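Local coordinates for protein gluconate kinase (Lactobacillus acidophilus, PDB 3LL3) that binds ATP and, as an FGGY-family carbohydrate kinase, probably phosphorylates a sugar or sugar acid such as gluconate or xylulose, at residues 375-380 / 401-406; 301-306 / 319-324. One frame throughout, in Å; residues are numbered along the deposited sequence.

Contact 1 of 2, residues 375-380 / 401-406; sequences GIIFNL and GGFLKS. With ATP (adenosine-5'-triphosphate), chain C.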
loop_
_atom_site.group_PDB
_atom_site.type_symbol
_atom_site.label_atom_id
_atom_site.label_comp_id
_atom_site.label_asym_id
_atom_site.label_seq_id
_atom_site.Cartn_x
_atom_site.Cartn_y
_atom_site.Cartn_z
ATOM N N GLY A 375 -6.170 7.997 -6.883
ATOM C CA GLY A 375 -6.901 6.846 -6.383
ATOM C C GLY A 375 -8.330 7.213 -6.015
ATOM O O GLY A 375 -9.280 6.475 -6.321
ATOM N N ILE A 376 -8.487 8.351 -5.339
ATOM C CA ILE A 376 -9.806 8.833 -4.970
ATOM C C ILE A 376 -10.670 8.937 -6.234
ATOM O O ILE A 376 -11.779 8.424 -6.279
ATOM C CB ILE A 376 -9.727 10.182 -4.237
ATOM C CG1 ILE A 376 -9.293 9.967 -2.787
ATOM C CG2 ILE A 376 -11.090 10.886 -4.241
ATOM C CD1 ILE A 376 -8.848 11.221 -2.089
ATOM N N ILE A 377 -10.115 9.539 -7.276
ATOM C CA ILE A 377 -10.837 9.744 -8.538
ATOM C C ILE A 377 -11.045 8.441 -9.309
ATOM O O ILE A 377 -12.095 8.240 -9.923
ATOM C CB ILE A 377 -10.070 10.755 -9.431
ATOM C CG1 ILE A 377 -9.939 12.091 -8.702
ATOM C CG2 ILE A 377 -10.784 10.954 -10.782
ATOM C CD1 ILE A 377 -9.190 13.162 -9.538
ATOM N N PHE A 378 -10.027 7.575 -9.312
ATOM C CA PHE A 378 -10.141 6.265 -9.951
ATOM C C PHE A 378 -11.318 5.475 -9.340
ATOM O O PHE A 378 -12.071 4.800 -10.040
ATOM C CB PHE A 378 -8.848 5.447 -9.783
ATOM C CG PHE A 378 -7.811 5.668 -10.865
ATOM C CD1 PHE A 378 -8.183 5.795 -12.197
ATOM C CD2 PHE A 378 -6.459 5.687 -10.541
ATOM C CE1 PHE A 378 -7.232 5.965 -13.187
ATOM C CE2 PHE A 378 -5.494 5.847 -11.525
ATOM C CZ PHE A 378 -5.877 5.986 -12.851
ATOM N N ASN A 379 -11.454 5.552 -8.023
ATOM C CA ASN A 379 -12.509 4.824 -7.321
ATOM C C ASN A 379 -13.886 5.315 -7.816
ATOM O O ASN A 379 -14.774 4.520 -8.110
ATOM C CB ASN A 379 -12.342 5.046 -5.816
ATOM C CG ASN A 379 -13.369 4.297 -4.976
ATOM O OD1 ASN A 379 -13.928 4.862 -4.032
ATOM N ND2 ASN A 379 -13.605 3.034 -5.296
ATOM N N LEU A 380 -14.022 6.632 -7.921
ATOM C CA LEU A 380 -15.232 7.257 -8.456
ATOM C C LEU A 380 -15.472 6.867 -9.911
ATOM O O LEU A 380 -16.614 6.704 -10.338
ATOM C CB LEU A 380 -15.143 8.783 -8.332
ATOM C CG LEU A 380 -15.294 9.352 -6.913
ATOM C CD1 LEU A 380 -14.639 10.738 -6.799
ATOM C CD2 LEU A 380 -16.738 9.390 -6.464
ATOM N N GLY A 401 -18.888 19.990 -5.337
ATOM C CA GLY A 401 -18.310 19.462 -4.119
ATOM C C GLY A 401 -16.933 20.009 -3.800
ATOM O O GLY A 401 -16.169 20.307 -4.695
ATOM N N GLY A 402 -16.631 20.126 -2.513
ATOM C CA GLY A 402 -15.402 20.733 -2.048
ATOM C C GLY A 402 -14.125 20.058 -2.513
ATOM O O GLY A 402 -13.070 20.700 -2.566
ATOM N N PHE A 403 -14.193 18.768 -2.840
ATOM C CA PHE A 403 -12.991 18.058 -3.286
ATOM C C PHE A 403 -12.603 18.510 -4.687
ATOM O O PHE A 403 -11.440 18.437 -5.068
ATOM C CB PHE A 403 -13.189 16.534 -3.248
ATOM C CG PHE A 403 -11.999 15.757 -3.733
ATOM C CD1 PHE A 403 -10.796 15.790 -3.029
ATOM C CD2 PHE A 403 -12.074 14.994 -4.895
ATOM C CE1 PHE A 403 -9.696 15.067 -3.468
ATOM C CE2 PHE A 403 -10.960 14.268 -5.354
ATOM C CZ PHE A 403 -9.776 14.306 -4.635
ATOM N N LEU A 404 -13.599 18.972 -5.438
ATOM C CA LEU A 404 -13.424 19.436 -6.806
ATOM C C LEU A 404 -13.249 20.950 -6.891
ATOM O O LEU A 404 -13.530 21.538 -7.922
ATOM C CB LEU A 404 -14.634 19.053 -7.658
ATOM C CG LEU A 404 -14.999 17.578 -7.594
ATOM C CD1 LEU A 404 -16.213 17.294 -8.467
ATOM C CD2 LEU A 404 -13.801 16.682 -7.957
ATOM N N LYS A 405 -12.776 21.572 -5.820
ATOM C CA LYS A 405 -12.572 23.011 -5.808
ATOM C C LYS A 405 -11.519 23.448 -6.807
ATOM O O LYS A 405 -11.720 24.405 -7.524
ATOM C CB LYS A 405 -12.164 23.511 -4.420
ATOM C CG LYS A 405 -12.168 25.039 -4.330
ATOM C CD LYS A 405 -11.319 25.559 -3.175
ATOM C CE LYS A 405 -11.895 25.159 -1.834
ATOM N NZ LYS A 405 -13.383 25.394 -1.758
ATOM N N SER A 406 -10.393 22.742 -6.841
ATOM C CA SER A 406 -9.241 23.183 -7.607
ATOM C C SER A 406 -9.353 22.835 -9.083
ATOM O O SER A 406 -9.931 21.821 -9.449
ATOM C CB SER A 406 -7.975 22.538 -7.052
ATOM O OG SER A 406 -7.981 21.163 -7.386
HETATM P PG ATP C . -21.865 20.009 2.656
HETATM O O1G ATP C . -20.862 21.050 3.478
HETATM O O2G ATP C . -22.562 20.789 1.365
HETATM O O3G ATP C . -22.880 19.483 3.567
HETATM P PB ATP C . -19.477 18.426 2.663
HETATM O O1B ATP C . -18.979 17.056 1.904
HETATM O O2B ATP C . -19.491 18.273 4.113
HETATM O O3B ATP C . -20.990 18.743 2.058
HETATM P PA ATP C . -17.640 20.009 0.975
HETATM O O1A ATP C . -18.422 19.748 -0.442
HETATM O O2A ATP C . -17.157 21.378 1.099
HETATM O O3A ATP C . -18.513 19.742 2.358
HETATM O "O5'" ATP C . -16.331 19.013 0.964
HETATM C "C5'" ATP C . -15.581 18.886 2.149
HETATM C "C4'" ATP C . -14.230 18.314 1.793
HETATM O "O4'" ATP C . -13.395 19.045 0.910
HETATM C "C3'" ATP C . -13.310 17.682 2.879
HETATM O "O3'" ATP C . -13.458 16.303 3.047
HETATM C "C2'" ATP C . -11.880 18.241 2.543
HETATM O "O2'" ATP C . -10.851 17.335 2.833
HETATM C "C1'" ATP C . -12.071 18.621 1.091
HETATM N N9 ATP C . -11.267 19.757 0.667
HETATM C C8 ATP C . -11.174 20.972 1.242
HETATM N N7 ATP C . -10.363 21.766 0.384
HETATM C C5 ATP C . -9.997 20.977 -0.730
HETATM C C6 ATP C . -9.224 21.249 -1.882
HETATM N N6 ATP C . -8.671 22.584 -2.072
HETATM N N1 ATP C . -9.038 20.302 -2.808
HETATM C C2 ATP C . -9.586 19.048 -2.658
HETATM N N3 ATP C . -10.341 18.790 -1.527
HETATM C C4 ATP C . -10.533 19.755 -0.584
#
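Phe403 reaches from the ATP-binding loop 401-406 to Ile376 and Ile377 on helix 365-388, in the C-terminal domain of an FGGY kinase, a member of the actin-like ATPase fold. The loop follows strand 396-400, and its Gly401-Gly402 pair lies beside the alpha-phosphate of ATP. With CG anti to the backbone N (chi1 178°), the phenyl ring is carried away from the loop and toward the helix. Ile376 meets the far end of the ring with two branches: its CG2 methyl packs 3.6 Å from Phe403 CE2, while CD1 lies beside CZ and CE1. Ile377 comes to the ring edge, near its plane, through CG1, which is 4.1 Å from Phe403 CE2. This branch stands anti to the carbonyl carbon (chi1 -60°), and the side chain also packs on Leu412 and Ile416 of helix 407-417. No hydrogen bond crosses between the helix and the loop; the contact is wholly apolar and buried.

Nearer its root, the ring also meets the nucleotide: Phe403 CD1 comes within 3.4 Å of adenine N3 of ATP, obliquely to the ring, so one side chain links the base to the helix behind it. Carbonyl O of Phe403 is also close to the base, 3.1 Å from ATP C2. Gly402 is known to bind both ATP and ADP. Its backbone N donates a fairly straight hydrogen bond to the alpha-phosphate oxygen O1A of ATP, 2.8 Å long with an angle of 160° at the hydrogen.

Contact 2 of 2, residues 301-306 / 319-324; sequences IVFNWA and DFLDVA. With ATP (adenosine-5'-triphosphate), chain C.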
loop_
_atom_site.group_PDB
_atom_site.type_symbol
_atom_site.label_atom_id
_atom_site.label_comp_id
_atom_site.label_asym_id
_atom_site.label_seq_id
_atom_site.Cartn_x
_atom_site.Cartn_y
_atom_site.Cartn_z
ATOM N N ILE A 301 -12.770 13.152 2.557
ATOM C CA ILE A 301 -12.391 12.680 3.883
ATOM C C ILE A 301 -11.037 11.969 3.838
ATOM O O ILE A 301 -10.248 12.032 4.780
ATOM C CB ILE A 301 -13.473 11.734 4.481
ATOM C CG1 ILE A 301 -13.169 11.418 5.945
ATOM C CG2 ILE A 301 -13.603 10.416 3.666
ATOM C CD1 ILE A 301 -14.412 10.958 6.730
ATOM N N VAL A 302 -10.776 11.297 2.725
ATOM C CA VAL A 302 -9.523 10.598 2.521
ATOM C C VAL A 302 -8.419 11.577 2.090
ATOM O O VAL A 302 -7.266 11.451 2.501
ATOM C CB VAL A 302 -9.679 9.435 1.506
ATOM C CG1 VAL A 302 -8.310 8.867 1.129
ATOM C CG2 VAL A 302 -10.574 8.328 2.102
ATOM N N PHE A 303 -8.785 12.570 1.290
ATOM C CA PHE A 303 -7.869 13.668 0.991
ATOM C C PHE A 303 -7.415 14.342 2.284
ATOM O O PHE A 303 -6.246 14.636 2.466
ATOM C CB PHE A 303 -8.549 14.693 0.087
ATOM C CG PHE A 303 -7.711 15.906 -0.191
ATOM C CD1 PHE A 303 -7.805 17.026 0.615
ATOM C CD2 PHE A 303 -6.801 15.914 -1.245
ATOM C CE1 PHE A 303 -7.034 18.156 0.367
ATOM C CE2 PHE A 303 -6.033 17.037 -1.504
ATOM C CZ PHE A 303 -6.145 18.162 -0.689
ATOM N N ASN A 304 -8.363 14.580 3.178
ATOM C CA ASN A 304 -8.055 15.122 4.481
ATOM C C ASN A 304 -7.114 14.224 5.278
ATOM O O ASN A 304 -6.140 14.707 5.834
ATOM C CB ASN A 304 -9.331 15.342 5.276
ATOM C CG ASN A 304 -9.096 16.135 6.541
ATOM O OD1 ASN A 304 -9.330 15.641 7.655
ATOM N ND2 ASN A 304 -8.635 17.369 6.383
ATOM N N TRP A 305 -7.410 12.925 5.347
ATOM C CA TRP A 305 -6.513 11.989 6.033
ATOM C C TRP A 305 -5.090 12.059 5.473
ATOM O O TRP A 305 -4.126 12.118 6.235
ATOM C CB TRP A 305 -7.030 10.547 5.973
ATOM C CG TRP A 305 -5.992 9.545 6.400
ATOM C CD1 TRP A 305 -5.753 9.093 7.674
ATOM C CD2 TRP A 305 -5.043 8.873 5.554
ATOM N NE1 TRP A 305 -4.721 8.174 7.665
ATOM C CE2 TRP A 305 -4.267 8.027 6.381
ATOM C CE3 TRP A 305 -4.782 8.898 4.177
ATOM C CZ2 TRP A 305 -3.242 7.219 5.876
ATOM C CZ3 TRP A 305 -3.758 8.096 3.678
ATOM C CH2 TRP A 305 -2.999 7.267 4.529
ATOM N N ALA A 306 -4.962 12.042 4.148
ATOM C CA ALA A 306 -3.646 12.079 3.507
ATOM C C ALA A 306 -2.901 13.379 3.785
ATOM O O ALA A 306 -1.681 13.374 3.944
ATOM C CB ALA A 306 -3.759 11.849 2.008
ATOM N N ASP A 319 -1.430 23.514 -0.301
ATOM C CA ASP A 319 -0.047 23.031 -0.202
ATOM C C ASP A 319 0.025 21.593 -0.736
ATOM O O ASP A 319 0.930 21.237 -1.491
ATOM C CB ASP A 319 0.456 23.050 1.254
ATOM C CG ASP A 319 0.649 24.458 1.814
ATOM O OD1 ASP A 319 0.829 25.405 1.026
ATOM O OD2 ASP A 319 0.627 24.611 3.058
ATOM N N PHE A 320 -0.933 20.766 -0.317
ATOM C CA PHE A 320 -0.969 19.368 -0.731
ATOM C C PHE A 320 -1.097 19.271 -2.238
ATOM O O PHE A 320 -0.348 18.546 -2.885
ATOM C CB PHE A 320 -2.160 18.674 -0.062
ATOM C CG PHE A 320 -2.197 17.182 -0.253
ATOM C CD1 PHE A 320 -2.603 16.633 -1.450
ATOM C CD2 PHE A 320 -1.866 16.334 0.777
ATOM C CE1 PHE A 320 -2.669 15.265 -1.625
ATOM C CE2 PHE A 320 -1.926 14.946 0.607
ATOM C CZ PHE A 320 -2.329 14.422 -0.598
ATOM N N LEU A 321 -2.068 19.994 -2.795
ATOM C CA LEU A 321 -2.279 20.009 -4.231
ATOM C C LEU A 321 -1.016 20.467 -4.956
ATOM O O LEU A 321 -0.626 19.891 -5.968
ATOM C CB LEU A 321 -3.436 20.948 -4.567
ATOM C CG LEU A 321 -4.782 20.469 -4.034
ATOM C CD1 LEU A 321 -5.846 21.517 -4.293
ATOM C CD2 LEU A 321 -5.150 19.140 -4.680
ATOM N N ASP A 322 -0.387 21.514 -4.437
ATOM C CA ASP A 322 0.846 22.024 -5.041
ATOM C C ASP A 322 1.894 20.911 -5.109
ATOM O O ASP A 322 2.506 20.677 -6.156
ATOM C CB ASP A 322 1.393 23.231 -4.266
ATOM C CG ASP A 322 0.568 24.494 -4.475
ATOM O OD1 ASP A 322 -0.188 24.572 -5.477
ATOM O OD2 ASP A 322 0.683 25.412 -3.629
ATOM N N VAL A 323 2.091 20.205 -4.002
ATOM C CA VAL A 323 3.102 19.140 -3.990
ATOM C C VAL A 323 2.734 18.002 -4.934
ATOM O O VAL A 323 3.577 17.513 -5.697
ATOM C CB VAL A 323 3.321 18.592 -2.585
ATOM C CG1 VAL A 323 4.330 17.456 -2.619
ATOM C CG2 VAL A 323 3.791 19.709 -1.656
ATOM N N ALA A 324 1.470 17.579 -4.881
ATOM C CA ALA A 324 0.988 16.494 -5.736
ATOM C C ALA A 324 1.249 16.795 -7.208
ATOM O O ALA A 324 1.638 15.918 -7.979
ATOM C CB ALA A 324 -0.499 16.241 -5.500
HETATM P PG ATP C . -21.865 20.009 2.656
HETATM O O1G ATP C . -20.862 21.050 3.478
HETATM O O2G ATP C . -22.562 20.789 1.365
HETATM O O3G ATP C . -22.880 19.483 3.567
HETATM P PB ATP C . -19.477 18.426 2.663
HETATM O O1B ATP C . -18.979 17.056 1.904
HETATM O O2B ATP C . -19.491 18.273 4.113
HETATM O O3B ATP C . -20.990 18.743 2.058
HETATM P PA ATP C . -17.640 20.009 0.975
HETATM O O1A ATP C . -18.422 19.748 -0.442
HETATM O O2A ATP C . -17.157 21.378 1.099
HETATM O O3A ATP C . -18.513 19.742 2.358
HETATM O "O5'" ATP C . -16.331 19.013 0.964
HETATM C "C5'" ATP C . -15.581 18.886 2.149
HETATM C "C4'" ATP C . -14.230 18.314 1.793
HETATM O "O4'" ATP C . -13.395 19.045 0.910
HETATM C "C3'" ATP C . -13.310 17.682 2.879
HETATM O "O3'" ATP C . -13.458 16.303 3.047
HETATM C "C2'" ATP C . -11.880 18.241 2.543
HETATM O "O2'" ATP C . -10.851 17.335 2.833
HETATM C "C1'" ATP C . -12.071 18.621 1.091
HETATM N N9 ATP C . -11.267 19.757 0.667
HETATM C C8 ATP C . -11.174 20.972 1.242
HETATM N N7 ATP C . -10.363 21.766 0.384
HETATM C C5 ATP C . -9.997 20.977 -0.730
HETATM C C6 ATP C . -9.224 21.249 -1.882
HETATM N N6 ATP C . -8.671 22.584 -2.072
HETATM N N1 ATP C . -9.038 20.302 -2.808
HETATM C C2 ATP C . -9.586 19.048 -2.658
HETATM N N3 ATP C . -10.341 18.790 -1.527
HETATM C C4 ATP C . -10.533 19.755 -0.584
#
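Helices 301-306 and 319-324 cross almost at right angles (82°), their axes 11.6 Å apart at closest approach, and the distance is bridged by large side chains. Phe303 and Phe320 form the main bridge, a T-shaped pair in which the edge of Phe303 is directed at the face of Phe320. The centroids are 4.8 Å apart and the planes are inclined at 61°, short of perpendicular. Phe303 CE2 makes the closest approach, 3.5 Å from Phe320 CD1. With its CG anti to the backbone N (chi1 176°), Phe303 carries its ring out across the gap toward helix 319-324, and the two phenylalanine side chains run past one another in opposite directions.

Phe320 continues beyond this pair to the backbone and methyl group of Ala306, whose CB lies 3.9 Å from Phe320 CE2. Leu321, on the next position of the same helix, divides its branches: CD2 rests 3.9 Å from Phe303 CE2, while CD1 turns to the adenine, 3.7 Å from ATP N1. One face of the Phe303 ring is occupied by the base, with N3 above the plane and toward the rim. At the ribose, CB of Asn304 lies 3.5 Å from O2' of ATP. The helix pair therefore supplies an apolar wall to the adenine pocket through Phe303 and Leu321.

Trp305 NE1 hydrogen-bonds to His363 O of the second subunit. Within the chain, helix 365-388 packs against both segments, touching Ala306 through Val372 and Phe320 through Ala369 and Ile373, while Leu321 also meets Phe408 and Val409 of helix 407-417.

Overall arrangement
Contacts 1 and 2 are both buried and approach one ATP from different parts of the C-terminal domain, their centres 11 Å apart. Contact 1 lies nearer the centre of the folded chain and joins a loop to a helix; contact 2 lies farther out, joins two helices and borders the second subunit. They meet directly where Phe403 CE1 packs 3.7 Å from Phe303 CD2, and helix 365-388 serves both, providing one side of contact 1 and packing against contact 2. Both are apolar across their segments, but 401-406 adds a backbone grip on a phosphate, whereas 301-306 and 319-324 offer the base an aromatic face and a leucine methyl.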